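Local coordinates for protein extracellular ligand-binding receptor (Sphaerobacter thermophilus, PDB 4ZPJ) that probably captures a small solute outside the cytoplasm, as the substrate-binding component of an ABC transporter, and presents it for uptake, at residues R76-Q84 with F321-H329; A300-T310 with T393-Q401. One frame throughout, in Å; residues are numbered along the deposited sequence.

Contact 1. Residues R76-Q84 with F321-H329; sequences RGLTLALDQ and FVEAFTARH. With ZN (zinc ion), chain B.
Leu-80 and Phe-325 mark the point where two helices meet, their CA atoms 7.4 Å apart. The axes of 76-84 and 321-328 come within 11.0 Å and their chain directions differ by 108°, so the helices pass nearly crosswise and their contact is compact. At its centre Leu-80 fits knob-into-hole among Phe-321, Ala-324, Phe-325 and Arg-328. With CG anti to the backbone N (chi1 -178°), Leu-80 divides its methyls: CD2 lies 4.0 Å from CE1 of Phe-321 and also reaches the edge of the Phe-325 ring, near its plane, whereas CD1 passes Ala-324 and the Arg-328 chain. That arginine, bent at chi2 and chi3, runs alongside Leu-80 in the opposite direction, one guanidinium face over the Leu-80 backbone, to reach Asp-83, where its NH2 makes a salt bridge to OD2. The modelled NH2–OD2 separation of 2.5 Å is short, and its exact value is doubtful; OD2 is met on the anti side, out of the carboxylate plane, while NH1 adds a weak bond to the same oxygen. Toward the Arg-76 end of helix 76-84, His-329 places CD2 3.5 Å above the centre of the Phe-325 ring. Its CE1 meets CD of Arg-76 at 3.4 Å, and its ND1 binds a zinc ion at 2.4 Å. The NE of Arg-76 lies at the edge of Phe-325, but forms its salt bridge with Asp-338. The contact thus illustrates an apolar centre with a polar margin: hydrocarbon packing fills the middle, an ion pair joins the helices beside it, and the imidazole, touching ring and alkyl chain, has ND1 on zinc.

Contact 2. Residues A300-T310 with T393-Q401; sequences ALGLVSGTLYT and TILLCRVEQ
Across the strands, CD of Arg-398 lies 3.4 Å from Gly-302 O, while the guanidinium beyond it receives OE2 of Glu-400 at its edge, in its plane, in a salt bridge with NH2 3.2 Å from that oxygen. Six backbone hydrogen bonds unite the antiparallel segments, from Gly-302 N to Val-399 O at one end to the reciprocal pair of Thr-307 and Leu-395 at the other. A type II turn, Ala-300 to Leu-303, leads into strand 304-307. On the sheet face of Cys-397, its SG lies 3.8 Å from CG2 of Thr-307 and equally far from CG2 of Thr-310. With OG1 of Thr-307 anti to the backbone N (chi1 -165°), CG2 falls between the backbone N and the carbonyl carbon and faces SG. On the reverse face, that of Val-304 and Leu-396, CD2 of Leu-396 lies 3.8 Å from the CA of Gly-306. Beyond the paired residues a water donates to both Leu-308 O and Thr-393 O. Strand 390-401 serves as a shared centre: on its other edge it bonds to strand 407-418. Helix 180-188 covers the Val-304 and Leu-396 face through Tyr-185 and Ala-182, and on the other face Leu-336 of helix 336-354 touches Thr-307.

In the fold
From the N terminus the chain forms strand 55-61 and helix 68-84, which supplies the first half of contact 1. It then completes that strand's sheet and builds the parallel sheet of strands between 194 and 283 before reaching 300-310, the first half of contact 2. Helix 316-328 follows and closes contact 1 across 236 residues; strand 390-401 closes contact 2 across 82. The segments alternate, so the two closures cross. Contact 1 joins a late helix to the early helix 68-84, whereas contact 2 builds late strands into an antiparallel sheet beside helix 180-188. They meet where Tyr-309 OH, hydrogen-bonded to Ser-318, packs against Val-322 and Phe-321. Such returns are consistent with the two-lobed periplasmic binding protein fold.

Contact 1. Residues R76-Q84 with F321-H329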
loop_
_atom_site.group_PDB
_atom_site.type_symbol
_atom_site.label_atom_id
_atom_site.label_comp_id
_atom_site.label_asym_id
_atom_site.label_seq_id
_atom_site.Cartn_x
_atom_site.Cartn_y
_atom_site.Cartn_z
ATOM N N ARG A 76 11.354 8.203 1.754
ATOM C CA ARG A 76 11.454 8.577 3.180
ATOM C C ARG A 76 11.378 7.406 4.141
ATOM O O ARG A 76 12.137 7.336 5.105
ATOM C CB ARG A 76 10.349 9.544 3.560
ATOM C CG ARG A 76 10.477 10.910 2.899
ATOM C CD ARG A 76 9.400 11.868 3.396
ATOM N NE ARG A 76 8.037 11.419 3.164
ATOM C CZ ARG A 76 7.209 11.911 2.223
ATOM N NH1 ARG A 76 7.587 12.881 1.361
ATOM N NH2 ARG A 76 5.976 11.425 2.125
ATOM N N GLY A 77 10.447 6.487 3.933
ATOM C CA GLY A 77 10.343 5.317 4.848
ATOM C C GLY A 77 11.599 4.442 4.801
ATOM O O GLY A 77 12.132 3.998 5.809
ATOM N N LEU A 78 12.041 4.193 3.592
ATOM C CA LEU A 78 13.172 3.335 3.315
ATOM C C LEU A 78 14.455 3.859 3.941
ATOM O O LEU A 78 15.161 3.081 4.588
ATOM C CB LEU A 78 13.254 3.239 1.813
ATOM C CG LEU A 78 14.075 2.317 0.964
ATOM C CD1 LEU A 78 15.536 2.595 1.219
ATOM C CD2 LEU A 78 13.679 0.856 1.122
ATOM N N THR A 79 14.756 5.159 3.797
ATOM C CA THR A 79 15.987 5.687 4.341
ATOM C C THR A 79 15.947 5.800 5.847
ATOM O O THR A 79 16.943 5.573 6.489
ATOM C CB THR A 79 16.398 7.049 3.735
ATOM O OG1 THR A 79 15.290 7.956 3.758
ATOM C CG2 THR A 79 16.795 6.840 2.331
ATOM N N LEU A 80 14.808 6.173 6.395
ATOM C CA LEU A 80 14.628 6.129 7.823
ATOM C C LEU A 80 14.969 4.748 8.415
ATOM O O LEU A 80 15.666 4.695 9.411
ATOM C CB LEU A 80 13.194 6.517 8.175
ATOM C CG LEU A 80 12.982 6.519 9.668
ATOM C CD1 LEU A 80 13.837 7.605 10.285
ATOM C CD2 LEU A 80 11.535 6.742 10.038
ATOM N N ALA A 81 14.535 3.653 7.775
ATOM C CA ALA A 81 14.837 2.283 8.285
ATOM C C ALA A 81 16.257 1.943 8.132
ATOM O O ALA A 81 16.826 1.370 9.036
ATOM C CB ALA A 81 14.057 1.224 7.574
ATOM N N LEU A 82 16.858 2.299 6.996
ATOM C CA LEU A 82 18.243 1.960 6.833
ATOM C C LEU A 82 19.144 2.763 7.784
ATOM O O LEU A 82 20.125 2.241 8.311
ATOM C CB LEU A 82 18.693 2.085 5.372
ATOM C CG LEU A 82 17.961 1.038 4.516
ATOM C CD1 LEU A 82 18.116 1.284 3.029
ATOM C CD2 LEU A 82 18.399 -0.370 4.863
ATOM N N ASP A 83 18.803 4.007 8.038
ATOM C CA ASP A 83 19.535 4.785 9.027
ATOM C C ASP A 83 19.405 4.259 10.458
ATOM O O ASP A 83 20.372 4.274 11.188
ATOM C CB ASP A 83 19.130 6.270 8.960
ATOM C CG ASP A 83 19.665 6.950 7.722
ATOM O OD1 ASP A 83 20.479 6.271 7.078
ATOM O OD2 ASP A 83 19.350 8.141 7.403
ATOM N N GLN A 84 18.235 3.764 10.865
ATOM C CA GLN A 84 18.126 3.209 12.234
ATOM C C GLN A 84 19.024 2.013 12.418
ATOM O O GLN A 84 19.514 1.776 13.515
ATOM C CB GLN A 84 16.725 2.775 12.563
ATOM C CG GLN A 84 15.800 3.920 12.612
ATOM C CD GLN A 84 14.417 3.495 12.983
ATOM O OE1 GLN A 84 13.785 4.197 13.738
ATOM N NE2 GLN A 84 13.956 2.319 12.505
ATOM N N PHE A 321 8.199 4.466 15.475
ATOM C CA PHE A 321 8.248 4.919 14.068
ATOM C C PHE A 321 7.692 6.313 13.878
ATOM O O PHE A 321 8.294 7.106 13.190
ATOM C CB PHE A 321 7.515 3.911 13.228
ATOM C CG PHE A 321 7.259 4.317 11.817
ATOM C CD1 PHE A 321 8.301 4.465 10.935
ATOM C CD2 PHE A 321 5.994 4.401 11.358
ATOM C CE1 PHE A 321 8.073 4.779 9.607
ATOM C CE2 PHE A 321 5.725 4.703 10.064
ATOM C CZ PHE A 321 6.777 4.910 9.178
ATOM N N VAL A 322 6.605 6.661 14.556
ATOM C CA VAL A 322 6.069 8.042 14.472
ATOM C C VAL A 322 7.074 9.051 15.050
ATOM O O VAL A 322 7.305 10.136 14.475
ATOM C CB VAL A 322 4.736 8.204 15.207
ATOM C CG1 VAL A 322 4.243 9.624 15.132
ATOM C CG2 VAL A 322 3.667 7.327 14.576
ATOM N N GLU A 323 7.678 8.704 16.185
ATOM C CA GLU A 323 8.652 9.625 16.801
ATOM C C GLU A 323 9.861 9.862 15.930
ATOM O O GLU A 323 10.270 10.997 15.766
ATOM C CB GLU A 323 9.143 9.099 18.136
ATOM C CG GLU A 323 8.160 9.450 19.204
ATOM C CD GLU A 323 8.341 8.628 20.449
ATOM O OE1 GLU A 323 9.401 7.938 20.596
ATOM O OE2 GLU A 323 7.394 8.695 21.266
ATOM N N ALA A 324 10.429 8.787 15.385
ATOM C CA ALA A 324 11.593 8.923 14.542
ATOM C C ALA A 324 11.228 9.601 13.212
ATOM O O ALA A 324 12.032 10.359 12.614
ATOM C CB ALA A 324 12.236 7.561 14.329
ATOM N N PHE A 325 9.991 9.413 12.777
ATOM C CA PHE A 325 9.576 10.014 11.527
ATOM C C PHE A 325 9.379 11.504 11.723
ATOM O O PHE A 325 9.956 12.310 11.005
ATOM C CB PHE A 325 8.322 9.361 10.968
ATOM C CG PHE A 325 7.981 9.815 9.581
ATOM C CD1 PHE A 325 8.498 9.178 8.484
ATOM C CD2 PHE A 325 7.177 10.921 9.382
ATOM C CE1 PHE A 325 8.180 9.607 7.219
ATOM C CE2 PHE A 325 6.867 11.360 8.114
ATOM C CZ PHE A 325 7.364 10.698 7.037
ATOM N N THR A 326 8.563 11.866 12.697
ATOM C CA THR A 326 8.320 13.277 12.980
ATOM C C THR A 326 9.574 14.049 13.383
ATOM O O THR A 326 9.669 15.211 13.052
ATOM C CB THR A 326 7.304 13.471 14.110
ATOM O OG1 THR A 326 7.750 12.701 15.189
ATOM C CG2 THR A 326 5.913 13.000 13.701
ATOM N N ALA A 327 10.530 13.432 14.084
ATOM C CA ALA A 327 11.785 14.137 14.402
ATOM C C ALA A 327 12.528 14.535 13.118
ATOM O O ALA A 327 13.146 15.562 13.060
ATOM C CB ALA A 327 12.688 13.313 15.321
ATOM N N ARG A 328 12.423 13.726 12.087
ATOM C CA ARG A 328 13.101 13.941 10.833
ATOM C C ARG A 328 12.329 14.814 9.867
ATOM O O ARG A 328 12.874 15.279 8.864
ATOM C CB ARG A 328 13.303 12.588 10.194
ATOM C CG ARG A 328 14.355 12.529 9.117
ATOM C CD ARG A 328 15.312 11.366 9.402
ATOM N NE ARG A 328 15.855 10.783 8.171
ATOM C CZ ARG A 328 16.799 9.849 8.121
ATOM N NH1 ARG A 328 17.350 9.376 9.233
ATOM N NH2 ARG A 328 17.207 9.399 6.939
ATOM N N HIS A 329 11.042 15.024 10.117
ATOM C CA HIS A 329 10.210 15.652 9.079
ATOM C C HIS A 329 9.353 16.719 9.661
ATOM O O HIS A 329 8.236 16.953 9.187
ATOM C CB HIS A 329 9.368 14.604 8.314
ATOM C CG HIS A 329 10.193 13.658 7.499
ATOM N ND1 HIS A 329 10.853 14.033 6.349
ATOM C CD2 HIS A 329 10.498 12.360 7.695
ATOM C CE1 HIS A 329 11.501 13.002 5.855
ATOM N NE2 HIS A 329 11.310 11.973 6.661
HETATM ZN ZN ZN B . 9.802 15.864 5.231
#

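Contact 2. Residues A300-T310 with T393-Q401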
loop_
_atom_site.group_PDB
_atom_site.type_symbol
_atom_site.label_atom_id
_atom_site.label_comp_id
_atom_site.label_asym_id
_atom_site.label_seq_id
_atom_site.Cartn_x
_atom_site.Cartn_y
_atom_site.Cartn_z
ATOM N N ALA A 300 -15.234 12.703 5.850
ATOM C CA ALA A 300 -15.001 11.313 6.186
ATOM C C ALA A 300 -15.245 11.006 7.659
ATOM O O ALA A 300 -15.017 9.912 8.070
ATOM C CB ALA A 300 -13.595 10.921 5.799
ATOM N N LEU A 301 -15.744 11.943 8.452
ATOM C CA LEU A 301 -15.916 11.672 9.886
ATOM C C LEU A 301 -16.841 10.506 10.167
ATOM O O LEU A 301 -17.965 10.482 9.662
ATOM C CB LEU A 301 -16.411 12.916 10.578
ATOM C CG LEU A 301 -16.340 13.143 12.079
ATOM C CD1 LEU A 301 -14.932 12.992 12.636
ATOM C CD2 LEU A 301 -16.867 14.554 12.387
ATOM N N GLY A 302 -16.376 9.525 10.964
ATOM C CA GLY A 302 -17.201 8.354 11.289
ATOM C C GLY A 302 -17.157 7.171 10.317
ATOM O O GLY A 302 -17.633 6.106 10.627
ATOM N N LEU A 303 -16.537 7.357 9.162
ATOM C CA LEU A 303 -16.364 6.355 8.152
ATOM C C LEU A 303 -15.343 5.321 8.584
ATOM O O LEU A 303 -14.277 5.627 9.080
ATOM C CB LEU A 303 -15.913 7.024 6.813
ATOM C CG LEU A 303 -17.027 7.425 5.828
ATOM C CD1 LEU A 303 -18.316 7.806 6.540
ATOM C CD2 LEU A 303 -16.647 8.439 4.773
ATOM N N VAL A 304 -15.670 4.077 8.338
ATOM C CA VAL A 304 -14.779 2.968 8.630
ATOM C C VAL A 304 -14.076 2.511 7.359
ATOM O O VAL A 304 -14.704 2.413 6.298
ATOM C CB VAL A 304 -15.642 1.812 9.237
ATOM C CG1 VAL A 304 -14.958 0.509 9.103
ATOM C CG2 VAL A 304 -15.934 2.094 10.709
ATOM N N SER A 305 -12.794 2.178 7.483
ATOM C CA SER A 305 -12.005 1.650 6.390
ATOM C C SER A 305 -10.945 0.639 6.867
ATOM O O SER A 305 -10.443 0.714 7.984
ATOM C CB SER A 305 -11.287 2.786 5.631
ATOM O OG SER A 305 -10.294 3.367 6.422
ATOM N N GLY A 306 -10.575 -0.270 5.974
ATOM C CA GLY A 306 -9.392 -1.078 6.153
ATOM C C GLY A 306 -8.181 -0.324 5.699
ATOM O O GLY A 306 -8.224 0.411 4.706
ATOM N N THR A 307 -7.092 -0.475 6.419
ATOM C CA THR A 307 -5.832 0.124 6.009
ATOM C C THR A 307 -4.599 -0.645 6.474
ATOM O O THR A 307 -4.648 -1.491 7.386
ATOM C CB THR A 307 -5.700 1.590 6.485
ATOM O OG1 THR A 307 -4.620 2.269 5.766
ATOM C CG2 THR A 307 -5.479 1.667 7.983
ATOM N N LEU A 308 -3.496 -0.322 5.835
ATOM C CA LEU A 308 -2.207 -0.927 6.109
ATOM C C LEU A 308 -1.602 -0.318 7.395
ATOM O O LEU A 308 -0.879 -0.970 8.126
ATOM C CB LEU A 308 -1.313 -0.686 4.901
ATOM C CG LEU A 308 -0.361 -1.725 4.336
ATOM C CD1 LEU A 308 -0.973 -3.050 3.937
ATOM C CD2 LEU A 308 0.309 -1.061 3.134
ATOM N N TYR A 309 -1.887 0.951 7.659
ATOM C CA TYR A 309 -1.170 1.675 8.712
ATOM C C TYR A 309 -1.849 2.983 8.999
ATOM O O TYR A 309 -2.343 3.628 8.083
ATOM C CB TYR A 309 0.315 1.975 8.357
ATOM C CG TYR A 309 1.042 2.634 9.543
ATOM C CD1 TYR A 309 1.224 1.965 10.731
ATOM C CD2 TYR A 309 1.458 3.928 9.485
ATOM C CE1 TYR A 309 1.800 2.584 11.837
ATOM C CE2 TYR A 309 2.035 4.553 10.571
ATOM C CZ TYR A 309 2.192 3.895 11.743
ATOM O OH TYR A 309 2.798 4.551 12.832
ATOM N N THR A 310 -1.839 3.372 10.274
ATOM C CA THR A 310 -2.159 4.724 10.696
ATOM C C THR A 310 -1.187 5.053 11.809
ATOM O O THR A 310 -0.913 4.198 12.636
ATOM C CB THR A 310 -3.592 4.807 11.277
ATOM O OG1 THR A 310 -3.798 6.049 11.919
ATOM C CG2 THR A 310 -3.889 3.625 12.311
ATOM N N THR A 393 -0.643 -7.549 9.442
ATOM C CA THR A 393 -1.773 -7.181 10.263
ATOM C C THR A 393 -2.468 -6.034 9.516
ATOM O O THR A 393 -1.824 -5.059 9.181
ATOM C CB THR A 393 -1.303 -6.807 11.688
ATOM O OG1 THR A 393 -0.773 -7.976 12.349
ATOM C CG2 THR A 393 -2.437 -6.232 12.556
ATOM N N ILE A 394 -3.745 -6.184 9.188
ATOM C CA ILE A 394 -4.502 -5.103 8.584
ATOM C C ILE A 394 -5.287 -4.387 9.697
ATOM O O ILE A 394 -5.832 -5.062 10.547
ATOM C CB ILE A 394 -5.484 -5.626 7.539
ATOM C CG1 ILE A 394 -4.731 -6.382 6.436
ATOM C CG2 ILE A 394 -6.350 -4.496 6.975
ATOM C CD1 ILE A 394 -3.706 -5.523 5.687
ATOM N N LEU A 395 -5.339 -3.036 9.658
ATOM C CA LEU A 395 -5.985 -2.216 10.666
ATOM C C LEU A 395 -7.295 -1.765 10.141
ATOM O O LEU A 395 -7.360 -1.230 9.047
ATOM C CB LEU A 395 -5.140 -0.997 11.052
ATOM C CG LEU A 395 -3.718 -1.433 11.487
ATOM C CD1 LEU A 395 -2.723 -0.290 11.564
ATOM C CD2 LEU A 395 -3.622 -2.252 12.740
ATOM N N LEU A 396 -8.359 -2.041 10.880
ATOM C CA LEU A 396 -9.639 -1.428 10.602
ATOM C C LEU A 396 -9.769 -0.137 11.393
ATOM O O LEU A 396 -9.741 -0.163 12.613
ATOM C CB LEU A 396 -10.787 -2.307 11.028
ATOM C CG LEU A 396 -11.403 -3.277 10.052
ATOM C CD1 LEU A 396 -12.708 -3.642 10.701
ATOM C CD2 LEU A 396 -11.686 -2.744 8.656
ATOM N N CYS A 397 -10.024 0.953 10.692
ATOM C CA CYS A 397 -10.003 2.246 11.280
ATOM C C CYS A 397 -11.268 3.070 11.038
ATOM O O CYS A 397 -12.093 2.774 10.162
ATOM C CB CYS A 397 -8.848 2.997 10.707
ATOM S SG CYS A 397 -7.264 2.337 11.213
ATOM N N ARG A 398 -11.397 4.109 11.835
ATOM C CA ARG A 398 -12.439 5.076 11.661
ATOM C C ARG A 398 -11.818 6.440 11.774
ATOM O O ARG A 398 -10.944 6.662 12.668
ATOM C CB ARG A 398 -13.480 4.923 12.747
ATOM C CG ARG A 398 -14.669 5.826 12.488
ATOM C CD ARG A 398 -15.810 5.490 13.448
ATOM N NE ARG A 398 -15.382 5.579 14.839
ATOM C CZ ARG A 398 -16.122 5.199 15.879
ATOM N NH1 ARG A 398 -17.329 4.713 15.662
ATOM N NH2 ARG A 398 -15.647 5.316 17.137
ATOM N N VAL A 399 -12.261 7.349 10.890
ATOM C CA VAL A 399 -11.844 8.736 10.948
ATOM C C VAL A 399 -12.523 9.443 12.068
ATOM O O VAL A 399 -13.754 9.484 12.135
ATOM C CB VAL A 399 -12.212 9.495 9.675
ATOM C CG1 VAL A 399 -11.785 10.946 9.807
ATOM C CG2 VAL A 399 -11.549 8.825 8.470
ATOM N N GLU A 400 -11.728 10.065 12.912
ATOM C CA GLU A 400 -12.226 10.837 14.046
ATOM C C GLU A 400 -11.540 12.174 14.047
ATOM O O GLU A 400 -10.587 12.409 13.291
ATOM C CB GLU A 400 -11.999 10.119 15.356
ATOM C CG GLU A 400 -12.619 8.737 15.335
ATOM C CD GLU A 400 -12.560 8.079 16.695
ATOM O OE1 GLU A 400 -12.123 8.757 17.666
ATOM O OE2 GLU A 400 -12.942 6.893 16.775
ATOM N N GLN A 401 -12.136 13.088 14.798
ATOM C CA GLN A 401 -11.569 14.411 15.038
ATOM C C GLN A 401 -11.109 14.506 16.494
ATOM O O GLN A 401 -11.878 14.254 17.395
ATOM C CB GLN A 401 -12.585 15.499 14.802
ATOM C CG GLN A 401 -11.908 16.874 14.775
ATOM C CD GLN A 401 -12.809 17.969 14.198
ATOM O OE1 GLN A 401 -14.029 17.977 14.408
ATOM N NE2 GLN A 401 -12.195 18.901 13.459
HETATM O O HOH W 1 -0.612 -3.511 7.549
#